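Signal recognition particle subunit SRP68 (Chaetomium thermophilum, PDB 4P3G) binds SRP RNA through its N-terminal RNA-binding domain and, within the signal recognition particle, probably helps target nascent secretory and membrane proteins to the ER. Local coordinates at residues Tyr30-Ser35 / Glu81-His86; Ile61-Ile66 / Lys122-Leu127. All coordinates share one frame; numbering follows the deposited sequence.

Contact 1 (Tyr30-Ser35 / Glu81-His86); sequences YRTQLS and ERAWAH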
ATOM      1  N   TYR A  30      33.330 -17.871  -5.927  1.00 87.64           N
ATOM      2  CA  TYR A  30      32.200 -18.649  -6.407  1.00 90.06           C
ATOM      3  C   TYR A  30      32.427 -19.052  -7.835  1.00 87.40           C
ATOM      4  O   TYR A  30      32.333 -20.223  -8.203  1.00 87.06           O
ATOM      5  CB  TYR A  30      30.919 -17.791  -6.305  1.00 91.75           C
ATOM      6  CG  TYR A  30      29.610 -18.500  -6.622  1.00 87.74           C
ATOM      7  CD1 TYR A  30      29.394 -19.819  -6.253  1.00 86.61           C
ATOM      8  CD2 TYR A  30      28.582 -17.830  -7.256  1.00 85.99           C
ATOM      9  CE1 TYR A  30      28.201 -20.448  -6.525  1.00 83.73           C
ATOM     10  CE2 TYR A  30      27.394 -18.452  -7.538  1.00 86.17           C
ATOM     11  CZ  TYR A  30      27.207 -19.763  -7.167  1.00 83.85           C
ATOM     12  OH  TYR A  30      26.010 -20.378  -7.446  1.00 83.27           O
ATOM     13  N   ARG A  31      32.780 -18.048  -8.615  1.00 83.94           N
ATOM     14  CA  ARG A  31      32.992 -18.181 -10.032  1.00 83.50           C
ATOM     15  C   ARG A  31      34.043 -19.242 -10.353  1.00 91.02           C
ATOM     16  O   ARG A  31      33.881 -20.030 -11.293  1.00 85.33           O
ATOM     17  CB  ARG A  31      33.387 -16.820 -10.560  1.00 81.63           C
ATOM     18  CG  ARG A  31      33.558 -16.747 -12.017  1.00 86.63           C
ATOM     19  CD  ARG A  31      33.977 -15.355 -12.310  1.00 93.10           C
ATOM     20  NE  ARG A  31      34.410 -15.188 -13.680  1.00 97.25           N
ATOM     21  CZ  ARG A  31      35.117 -14.148 -14.076  1.00102.16           C
ATOM     22  NH1 ARG A  31      35.459 -13.228 -13.181  1.00101.83           N
ATOM     23  NH2 ARG A  31      35.492 -14.042 -15.344  1.00109.14           N
ATOM     24  N   THR A  32      35.116 -19.263  -9.561  1.00 99.95           N
ATOM     25  CA  THR A  32      36.140 -20.281  -9.704  1.00 99.48           C
ATOM     26  C   THR A  32      35.505 -21.624  -9.377  1.00 98.02           C
ATOM     27  O   THR A  32      35.562 -22.554 -10.177  1.00101.47           O
ATOM     28  CB  THR A  32      37.363 -20.044  -8.759  1.00 99.95           C
ATOM     29  OG1 THR A  32      38.124 -18.912  -9.197  1.00101.07           O
ATOM     30  CG2 THR A  32      38.267 -21.248  -8.743  1.00 95.29           C
ATOM     31  N   GLN A  33      34.865 -21.702  -8.213  1.00 94.58           N
ATOM     32  CA  GLN A  33      34.275 -22.948  -7.746  1.00 92.70           C
ATOM     33  C   GLN A  33      33.314 -23.500  -8.773  1.00 90.11           C
ATOM     34  O   GLN A  33      33.363 -24.668  -9.108  1.00 94.53           O
ATOM     35  CB  GLN A  33      33.536 -22.731  -6.426  1.00 91.74           C
ATOM     36  CG  GLN A  33      34.431 -22.342  -5.256  1.00 98.46           C
ATOM     37  CD  GLN A  33      33.696 -22.319  -3.926  1.00 97.96           C
ATOM     38  OE1 GLN A  33      32.475 -22.502  -3.876  1.00101.23           O
ATOM     39  NE2 GLN A  33      34.434 -22.092  -2.843  1.00 94.92           N
ATOM     40  N   LEU A  34      32.477 -22.630  -9.314  1.00 87.50           N
ATOM     41  CA  LEU A  34      31.517 -23.026 -10.330  1.00 85.01           C
ATOM     42  C   LEU A  34      32.182 -23.567 -11.596  1.00 89.89           C
ATOM     43  O   LEU A  34      31.715 -24.529 -12.186  1.00 94.56           O
ATOM     44  CB  LEU A  34      30.610 -21.848 -10.678  1.00 84.48           C
ATOM     45  CG  LEU A  34      29.564 -21.422  -9.643  1.00 82.75           C
ATOM     46  CD1 LEU A  34      28.925 -20.115 -10.065  1.00 84.83           C
ATOM     47  CD2 LEU A  34      28.499 -22.488  -9.456  1.00 74.40           C
ATOM     48  N   SER A  35      33.265 -22.931 -12.017  1.00 95.06           N
ATOM     49  CA  SER A  35      33.987 -23.335 -13.220  1.00 99.47           C
ATOM     50  C   SER A  35      34.566 -24.738 -13.108  1.00 99.62           C
ATOM     51  O   SER A  35      34.643 -25.466 -14.093  1.00103.07           O
ATOM     52  CB  SER A  35      35.110 -22.341 -13.485  1.00106.91           C
ATOM     53  OG  SER A  35      34.601 -21.016 -13.481  1.00110.76           O
ATOM     54  N   GLU A  81      24.457 -19.975 -13.047  1.00 68.94           N
ATOM     55  CA  GLU A  81      25.046 -19.438 -11.834  1.00 78.76           C
ATOM     56  C   GLU A  81      26.424 -18.819 -12.086  1.00 89.44           C
ATOM     57  O   GLU A  81      26.824 -17.878 -11.397  1.00 95.63           O
ATOM     58  CB  GLU A  81      25.145 -20.519 -10.759  1.00 81.53           C
ATOM     59  CG  GLU A  81      23.860 -20.731 -10.008  1.00 77.70           C
ATOM     60  CD  GLU A  81      23.446 -19.512  -9.213  1.00 78.25           C
ATOM     61  OE1 GLU A  81      24.043 -19.301  -8.134  1.00 80.60           O
ATOM     62  OE2 GLU A  81      22.547 -18.759  -9.678  1.00 68.89           O
ATOM     63  N   ARG A  82      27.164 -19.357 -13.050  1.00 90.29           N
ATOM     64  CA  ARG A  82      28.488 -18.816 -13.337  1.00 86.03           C
ATOM     65  C   ARG A  82      28.386 -17.389 -13.920  1.00 82.14           C
ATOM     66  O   ARG A  82      29.099 -16.485 -13.499  1.00 84.98           O
ATOM     67  CB  ARG A  82      29.266 -19.751 -14.275  1.00 86.67           C
ATOM     68  CG  ARG A  82      30.756 -19.424 -14.366  1.00 94.06           C
ATOM     69  CD  ARG A  82      31.513 -20.440 -15.198  1.00 96.15           C
ATOM     70  NE  ARG A  82      31.191 -20.267 -16.608  1.00 98.49           N
ATOM     71  CZ  ARG A  82      31.826 -20.867 -17.607  1.00100.94           C
ATOM     72  NH1 ARG A  82      32.814 -21.720 -17.357  1.00102.30           N
ATOM     73  NH2 ARG A  82      31.448 -20.636 -18.857  1.00100.43           N
ATOM     74  N   ALA A  83      27.441 -17.169 -14.822  1.00 76.29           N
ATOM     75  CA  ALA A  83      27.223 -15.835 -15.388  1.00 74.35           C
ATOM     76  C   ALA A  83      26.816 -14.851 -14.302  1.00 77.62           C
ATOM     77  O   ALA A  83      27.168 -13.677 -14.352  1.00 80.80           O
ATOM     78  CB  ALA A  83      26.159 -15.881 -16.474  1.00 68.53           C
ATOM     79  N   TRP A  84      26.022 -15.337 -13.356  1.00 75.56           N
ATOM     80  CA  TRP A  84      25.575 -14.544 -12.238  1.00 74.16           C
ATOM     81  C   TRP A  84      26.781 -14.110 -11.406  1.00 77.25           C
ATOM     82  O   TRP A  84      26.885 -12.946 -10.974  1.00 74.89           O
ATOM     83  CB  TRP A  84      24.614 -15.359 -11.382  1.00 73.66           C
ATOM     84  CG  TRP A  84      24.041 -14.590 -10.243  1.00 71.75           C
ATOM     85  CD1 TRP A  84      22.984 -13.726 -10.297  1.00 68.38           C
ATOM     86  CD2 TRP A  84      24.503 -14.584  -8.884  1.00 61.47           C
ATOM     87  NE1 TRP A  84      22.761 -13.186  -9.052  1.00 66.63           N
ATOM     88  CE2 TRP A  84      23.672 -13.705  -8.167  1.00 58.76           C
ATOM     89  CE3 TRP A  84      25.540 -15.235  -8.209  1.00 63.27           C
ATOM     90  CZ2 TRP A  84      23.847 -13.451  -6.813  1.00 60.21           C
ATOM     91  CZ3 TRP A  84      25.709 -14.994  -6.846  1.00 58.08           C
ATOM     92  CH2 TRP A  84      24.869 -14.110  -6.168  1.00 62.58           C
ATOM     93  N   ALA A  85      27.690 -15.057 -11.181  1.00 75.58           N
ATOM     94  CA  ALA A  85      28.876 -14.823 -10.362  1.00 73.93           C
ATOM     95  C   ALA A  85      29.749 -13.753 -11.010  1.00 78.49           C
ATOM     96  O   ALA A  85      30.236 -12.816 -10.364  1.00 81.54           O
ATOM     97  CB  ALA A  85      29.657 -16.111 -10.221  1.00 61.42           C
ATOM     98  N   HIS A  86      29.918 -13.893 -12.314  1.00 74.86           N
ATOM     99  CA  HIS A  86      30.744 -12.978 -13.067  1.00 73.19           C
ATOM    100  C   HIS A  86      30.133 -11.577 -12.963  1.00 76.73           C
ATOM    101  O   HIS A  86      30.837 -10.589 -12.740  1.00 83.69           O
ATOM    102  CB  HIS A  86      30.884 -13.476 -14.511  1.00 68.93           C
ATOM    103  CG  HIS A  86      31.869 -12.706 -15.326  1.00 79.43           C
ATOM    104  ND1 HIS A  86      32.718 -11.764 -14.787  1.00 83.99           N
ATOM    105  CD2 HIS A  86      32.120 -12.716 -16.660  1.00 85.47           C
ATOM    106  CE1 HIS A  86      33.440 -11.220 -15.750  1.00 88.00           C
ATOM    107  NE2 HIS A  86      33.093 -11.781 -16.897  1.00 89.26           N
TER
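The guanidinium of Arg-31 lies flat on the imidazole of His-86, the two planes 15° apart and their centres separated by 3.7 Å, with NH2 over the middle of the ring. The stack bridges two helices, 27-44 and 71-93, packed antiparallel in this all-helical, tetratricopeptide-related RNA-binding domain; the short segments run at 157° with their axes 8.9 Å apart. Arg-31 leaves its helix with CG anti to the backbone N (chi1 -176°) and stays extended to NE, which carries the flat group alongside His-86. Arginine suits this margin because its flat end can cover a ring while the charge stays near the surface; shortening it to an alanine would strip this face of His-86 of its cover and is likely to leave the imidazole held less firmly, by His-108 and Arg-112.

Deeper in, the Tyr-30 ring has Leu-34 CD1 over the centre of one face. At its edge, Trp-84 CE3 lies 3.8 Å from Tyr-30 CE2, and Glu-81 OE1 sits in the ring plane, accepting a hydrogen bond from Tyr-30 OH whose very short modelled length is doubtful at this resolution. The buried carboxylate also forms a salt bridge through OE1 to Arg-18 NE and takes a hydrogen bond at OE2 from Tyr-145 OH, so several polar partners compensate its burial. Ala-85 lets the helices come close: its CB rests 3.6 Å from Tyr-30 CD2 and 3.8 Å from Arg-31 CB. At the outer margin, Ser-35 OG lies 3.6 Å from Arg-82 CD and donates to Arg-31 O, which Ser-35 N reaches from the opposite face of the carbonyl plane.

Contact 2 (Ile61-Ile66 / Lys122-Leu127); sequences ITPEQI and KLAQAL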
ATOM      1  N   ILE A  61      18.649 -27.668 -24.196  1.00137.87           N
ATOM      2  CA  ILE A  61      18.133 -28.649 -23.239  1.00133.24           C
ATOM      3  C   ILE A  61      16.781 -29.221 -23.670  1.00130.66           C
ATOM      4  O   ILE A  61      15.922 -28.500 -24.183  1.00129.30           O
ATOM      5  CB  ILE A  61      18.025 -28.067 -21.800  1.00122.64           C
ATOM      6  CG1 ILE A  61      17.777 -29.181 -20.781  1.00119.87           C
ATOM      7  CG2 ILE A  61      16.951 -26.980 -21.713  1.00119.68           C
ATOM      8  CD1 ILE A  61      17.890 -28.734 -19.357  1.00114.38           C
ATOM      9  N   THR A  62      16.604 -30.525 -23.468  1.00128.31           N
ATOM     10  CA  THR A  62      15.367 -31.190 -23.858  1.00124.07           C
ATOM     11  C   THR A  62      14.753 -31.925 -22.677  1.00117.33           C
ATOM     12  O   THR A  62      15.471 -32.412 -21.801  1.00117.14           O
ATOM     13  CB  THR A  62      15.615 -32.218 -24.968  1.00127.50           C
ATOM     14  OG1 THR A  62      16.023 -33.465 -24.390  1.00128.80           O
ATOM     15  CG2 THR A  62      16.670 -31.706 -25.933  1.00129.47           C
ATOM     16  N   PRO A  63      13.418 -32.033 -22.673  1.00109.37           N
ATOM     17  CA  PRO A  63      12.660 -32.691 -21.609  1.00105.61           C
ATOM     18  C   PRO A  63      13.067 -34.138 -21.418  1.00107.04           C
ATOM     19  O   PRO A  63      13.022 -34.659 -20.305  1.00106.72           O
ATOM     20  CB  PRO A  63      11.223 -32.621 -22.118  1.00104.89           C
ATOM     21  CG  PRO A  63      11.198 -31.449 -23.006  1.00101.34           C
ATOM     22  CD  PRO A  63      12.531 -31.405 -23.667  1.00103.74           C
ATOM     23  N   GLU A  64      13.417 -34.796 -22.512  1.00112.55           N
ATOM     24  CA  GLU A  64      13.772 -36.208 -22.454  1.00119.76           C
ATOM     25  C   GLU A  64      15.136 -36.394 -21.796  1.00115.39           C
ATOM     26  O   GLU A  64      15.348 -37.355 -21.055  1.00112.22           O
ATOM     27  CB  GLU A  64      13.753 -36.805 -23.854  1.00127.78           C
ATOM     28  CG  GLU A  64      12.400 -36.673 -24.552  1.00135.73           C
ATOM     29  CD  GLU A  64      12.153 -35.272 -25.118  1.00138.47           C
ATOM     30  OE1 GLU A  64      13.012 -34.381 -24.918  1.00138.64           O
ATOM     31  OE2 GLU A  64      11.095 -35.057 -25.751  1.00140.15           O
ATOM     32  N   GLN A  65      16.045 -35.457 -22.059  1.00114.83           N
ATOM     33  CA  GLN A  65      17.367 -35.458 -21.431  1.00114.12           C
ATOM     34  C   GLN A  65      17.317 -35.183 -19.937  1.00107.03           C
ATOM     35  O   GLN A  65      18.145 -35.696 -19.185  1.00106.17           O
ATOM     36  CB  GLN A  65      18.303 -34.461 -22.103  1.00113.74           C
ATOM     37  CG  GLN A  65      18.854 -34.974 -23.421  1.00121.43           C
ATOM     38  CD  GLN A  65      19.735 -33.968 -24.128  1.00122.73           C
ATOM     39  OE1 GLN A  65      19.612 -32.756 -23.927  1.00122.11           O
ATOM     40  NE2 GLN A  65      20.698 -34.474 -24.890  1.00125.46           N
ATOM     41  N   ILE A  66      16.387 -34.341 -19.508  1.00 98.78           N
ATOM     42  CA  ILE A  66      16.214 -34.105 -18.083  1.00 96.07           C
ATOM     43  C   ILE A  66      15.682 -35.355 -17.394  1.00 98.43           C
ATOM     44  O   ILE A  66      16.152 -35.733 -16.319  1.00101.28           O
ATOM     45  CB  ILE A  66      15.225 -32.972 -17.836  1.00 96.16           C
ATOM     46  CG1 ILE A  66      15.782 -31.674 -18.399  1.00 98.33           C
ATOM     47  CG2 ILE A  66      14.984 -32.785 -16.362  1.00 93.79           C
ATOM     48  CD1 ILE A  66      14.835 -30.536 -18.280  1.00 98.29           C
ATOM     49  N   LYS A 122      14.993 -21.280 -20.188  1.00 65.54           N
ATOM     50  CA  LYS A 122      14.879 -22.469 -21.000  1.00 69.19           C
ATOM     51  C   LYS A 122      14.771 -23.711 -20.117  1.00 71.47           C
ATOM     52  O   LYS A 122      14.136 -24.706 -20.498  1.00 77.03           O
ATOM     53  CB  LYS A 122      16.065 -22.592 -21.950  1.00 73.44           C
ATOM     54  CG  LYS A 122      16.161 -21.480 -22.962  1.00 83.41           C
ATOM     55  CD  LYS A 122      17.079 -21.881 -24.110  1.00 97.96           C
ATOM     56  CE  LYS A 122      16.776 -21.076 -25.375  1.00108.16           C
ATOM     57  NZ  LYS A 122      17.024 -19.613 -25.194  1.00111.13           N
ATOM     58  N   LEU A 123      15.393 -23.655 -18.943  1.00 65.93           N
ATOM     59  CA  LEU A 123      15.352 -24.782 -18.019  1.00 72.16           C
ATOM     60  C   LEU A 123      13.947 -24.947 -17.468  1.00 76.82           C
ATOM     61  O   LEU A 123      13.463 -26.075 -17.329  1.00 80.28           O
ATOM     62  CB  LEU A 123      16.342 -24.585 -16.869  1.00 69.92           C
ATOM     63  CG  LEU A 123      16.199 -25.604 -15.731  1.00 66.48           C
ATOM     64  CD1 LEU A 123      16.416 -27.008 -16.241  1.00 72.13           C
ATOM     65  CD2 LEU A 123      17.134 -25.288 -14.575  1.00 61.88           C
ATOM     66  N   ALA A 124      13.317 -23.825 -17.123  1.00 73.57           N
ATOM     67  CA  ALA A 124      11.960 -23.839 -16.607  1.00 77.23           C
ATOM     68  C   ALA A 124      11.000 -24.376 -17.656  1.00 82.94           C
ATOM     69  O   ALA A 124      10.158 -25.218 -17.363  1.00 87.29           O
ATOM     70  CB  ALA A 124      11.542 -22.451 -16.185  1.00 80.28           C
ATOM     71  N   GLN A 125      11.129 -23.885 -18.883  1.00 81.85           N
ATOM     72  CA  GLN A 125      10.246 -24.322 -19.955  1.00 86.65           C
ATOM     73  C   GLN A 125      10.415 -25.807 -20.274  1.00 92.95           C
ATOM     74  O   GLN A 125       9.440 -26.495 -20.529  1.00103.04           O
ATOM     75  CB  GLN A 125      10.456 -23.474 -21.206  1.00 90.66           C
ATOM     76  CG  GLN A 125       9.944 -22.043 -21.060  1.00 94.45           C
ATOM     77  CD  GLN A 125      10.297 -21.184 -22.259  1.00101.84           C
ATOM     78  OE1 GLN A 125      11.298 -21.424 -22.938  1.00108.22           O
ATOM     79  NE2 GLN A 125       9.478 -20.175 -22.523  1.00101.30           N
ATOM     80  N   ALA A 126      11.638 -26.316 -20.262  1.00 89.43           N
ATOM     81  CA  ALA A 126      11.809 -27.731 -20.542  1.00 87.83           C
ATOM     82  C   ALA A 126      11.202 -28.541 -19.414  1.00 93.68           C
ATOM     83  O   ALA A 126      10.477 -29.502 -19.664  1.00103.87           O
ATOM     84  CB  ALA A 126      13.258 -28.085 -20.721  1.00 82.13           C
ATOM     85  N   LEU A 127      11.458 -28.125 -18.177  1.00 90.48           N
ATOM     86  CA  LEU A 127      10.901 -28.816 -17.020  1.00 89.43           C
ATOM     87  C   LEU A 127       9.392 -28.844 -17.035  1.00 99.31           C
ATOM     88  O   LEU A 127       8.789 -29.823 -16.593  1.00100.51           O
ATOM     89  CB  LEU A 127      11.343 -28.164 -15.715  1.00 78.50           C
ATOM     90  CG  LEU A 127      12.666 -28.557 -15.074  1.00 79.91           C
ATOM     91  CD1 LEU A 127      12.774 -27.861 -13.738  1.00 76.79           C
ATOM     92  CD2 LEU A 127      12.756 -30.079 -14.878  1.00 76.96           C
TER
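Ile-61 leans across Leu-123 at a slant, its CD1 3.9 Å from Leu-123 CD1, whereas Ile-66 meets Leu-127 at about a right angle, with Ile-66 CG2 3.8 Å from Leu-127 CD2. Beside these pairs, Ala-126 is the small residue on which both isoleucines converge: Ile-66 CD1 touches Ala-126 CB at 3.8 Å, and Ile-61 CG2 approaches the same methyl at 4.0 Å. A methyl suits this place because it lets branched side chains close in from the other segment. The two branches of each isoleucine divide the contact, though not strictly. In Ile-61, CG1 turned anti to the backbone N (chi1 -168°) sends CD1 to Leu-123 and leaves CG2 to face Ala-126 and the carbonyl of Lys-122. In Ile-66, CG2 takes the position anti to N and meets Leu-127, while the CG1 arm carries CD1 to Ala-126 and also to Leu-127. Lys-122 lends only the base of its side chain, its amine leading away from the apolar patch.

The side-chain meeting is apolar, and the start of the short helix is capped within its own segment. Thr-62 N-caps helix 63-68: Thr-62 OG1 accepts from Gln-65 N at 3.1 Å with an N-H...O angle of 158°. Pro-63, at home in a first helical turn where its missing N-H costs nothing, lies with CG 3.9 Å from Ala-126 O.

The layer continues into neighbouring helices. Helix 71-93 meets it through Val-73 against Ile-66 and Leu-77 against Leu-123; Ile-10 of helix 10-21 touches both Leu-123 and Leu-127, and Ala-142 of helix 136-156 packs against Leu-127.

Along the chain the contacts interlock: helix 27-44 (contact 1), helix 63-68 (contact 2), helix 71-93 (contact 1), then helix 103-128 (contact 2). Their centres lie 22 Å apart and the nearest atoms about 9 Å, so they do not touch. Helix 71-93 links them: it supplies segment 81-86 to contact 1, while its earlier residues Val-73, Gln-76 and Leu-77 border contact 2. Helix 103-128 likewise forms half of contact 2 and flanks contact 1 through His-108, Arg-112 and Leu-113. Each contact ties one pair, 27-44 with 71-93 and 63-68 with 103-128, so that four successive helices of the RNA-binding domain are held together at two separate places.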